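Local coordinates for cupin 2, conserved barrel domain protein (Shewanella frigidimarina, PDB 2PFW) that is of unknown function but has the conserved barrel of the cupin superfamily and resembles the KdgF-like cupins, at residues F83-P86 with H87-H90. Numbering follows the deposited sequence.
Sequences FVPP and HVDH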
loop_
_atom_site.group_PDB
_atom_site.type_symbol
_atom_site.label_atom_id
_atom_site.label_comp_id
_atom_site.label_asym_id
_atom_site.label_seq_id
_atom_site.Cartn_x
_atom_site.Cartn_y
_atom_site.Cartn_z
ATOM N N PHE A 83 -6.605 1.791 -9.121
ATOM C CA PHE A 83 -7.564 0.907 -8.480
ATOM C C PHE A 83 -8.219 -0.002 -9.516
ATOM O O PHE A 83 -8.743 0.494 -10.510
ATOM C CB PHE A 83 -8.604 1.751 -7.751
ATOM C CG PHE A 83 -9.894 1.033 -7.395
ATOM C CD1 PHE A 83 -9.878 -0.143 -6.668
ATOM C CD2 PHE A 83 -11.105 1.568 -7.798
ATOM C CE1 PHE A 83 -11.063 -0.782 -6.347
ATOM C CE2 PHE A 83 -12.294 0.931 -7.489
ATOM C CZ PHE A 83 -12.266 -0.244 -6.765
ATOM N N VAL A 84 -8.169 -1.298 -9.261
ATOM C CA VAL A 84 -8.794 -2.324 -10.078
ATOM C C VAL A 84 -9.956 -2.999 -9.363
ATOM O O VAL A 84 -9.756 -3.779 -8.428
ATOM C CB VAL A 84 -7.751 -3.389 -10.467
ATOM C CG1 VAL A 84 -8.305 -4.351 -11.497
ATOM C CG2 VAL A 84 -6.498 -2.691 -10.984
ATOM N N PRO A 85 -11.179 -2.722 -9.789
ATOM C CA PRO A 85 -12.333 -3.404 -9.171
ATOM C C PRO A 85 -12.233 -4.905 -9.389
ATOM O O PRO A 85 -11.497 -5.387 -10.257
ATOM C CB PRO A 85 -13.533 -2.788 -9.890
ATOM C CG PRO A 85 -13.020 -1.499 -10.452
ATOM C CD PRO A 85 -11.594 -1.787 -10.845
ATOM N N PRO A 86 -12.947 -5.693 -8.590
ATOM C CA PRO A 86 -12.940 -7.145 -8.800
ATOM C C PRO A 86 -13.332 -7.499 -10.243
ATOM O O PRO A 86 -14.313 -6.948 -10.735
ATOM C CB PRO A 86 -13.989 -7.646 -7.808
ATOM C CG PRO A 86 -13.981 -6.608 -6.727
ATOM C CD PRO A 86 -13.779 -5.296 -7.447
ATOM N N HIS A 87 -12.543 -8.371 -10.826
ATOM C CA HIS A 87 -12.712 -9.034 -12.100
ATOM C C HIS A 87 -12.483 -8.092 -13.272
ATOM O O HIS A 87 -12.721 -8.477 -14.421
ATOM C CB HIS A 87 -14.114 -9.655 -12.201
ATOM C CG HIS A 87 -14.377 -10.709 -11.170
ATOM N ND1 HIS A 87 -15.349 -10.560 -10.201
ATOM C CD2 HIS A 87 -13.811 -11.913 -10.944
ATOM C CE1 HIS A 87 -15.359 -11.632 -9.430
ATOM N NE2 HIS A 87 -14.437 -12.474 -9.857
ATOM N N VAL A 88 -12.027 -6.871 -13.008
ATOM C CA VAL A 88 -11.815 -5.910 -14.092
ATOM C C VAL A 88 -10.510 -6.200 -14.827
ATOM O O VAL A 88 -9.471 -6.471 -14.225
ATOM C CB VAL A 88 -11.808 -4.461 -13.588
ATOM C CG1 VAL A 88 -11.401 -3.495 -14.697
ATOM C CG2 VAL A 88 -13.171 -4.068 -13.032
ATOM N N ASP A 89 -10.548 -6.166 -16.159
ATOM C CA ASP A 89 -9.350 -6.401 -16.953
ATOM C C ASP A 89 -8.316 -5.308 -16.691
ATOM O O ASP A 89 -8.687 -4.138 -16.602
ATOM C CB ASP A 89 -9.680 -6.437 -18.443
ATOM C CG ASP A 89 -10.211 -7.771 -18.919
ATOM O OD1 ASP A 89 -9.995 -8.784 -18.224
ATOM O OD2 ASP A 89 -10.847 -7.794 -19.996
ATOM N N HIS A 90 -7.048 -5.682 -16.576
ATOM C CA HIS A 90 -6.012 -4.681 -16.333
ATOM C C HIS A 90 -4.649 -5.168 -16.810
ATOM O O HIS A 90 -4.402 -6.366 -16.904
ATOM C CB HIS A 90 -5.937 -4.311 -14.848
ATOM C CG HIS A 90 -5.551 -5.429 -13.935
ATOM N ND1 HIS A 90 -6.479 -6.333 -13.463
ATOM C CD2 HIS A 90 -4.376 -5.810 -13.386
ATOM C CE1 HIS A 90 -5.893 -7.217 -12.677
ATOM N NE2 HIS A 90 -4.607 -6.924 -12.610
#
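Residues Pro85 to Val88 form a type II beta turn with Pro86 and His87 at its corners, closed by Val88 N donating to Pro85 O at 3.2 Å. His87 takes the third position with positive phi (73°). The Pro85 ring lies obliquely against Val88, and CB of Pro85 is tight on CG2 of Val88 at 3.4 Å. Val84 packs behind the turn. CG1 of Val84, set anti to the backbone N (chi1 -171°), comes within 3.6 Å of Val88 O and also touches ND1 of His90. Its CG2 lies over one face of the His90 ring, toward the rim. ND1 of His90 donates to Val88 O at 3.1 Å, nearly straight (175°), with the oxygen in the ring plane. This bond helps fix the rotation of the imidazole. With an alanine here, Val88 O would probably lose this donor and a gap would open beside the methyls of Val84. The His90 ring also meets that of His52, and a bound ethanediol, probably from the crystallisation liquor, lies nearby and may mark a pocket. The turn joins strand 81-84, outermost in its sheet within this chain, to strand 90-94 in the other sheet. Phe83 bonds through its backbone to the second subunit, on which Pro85 and Pro86 pack.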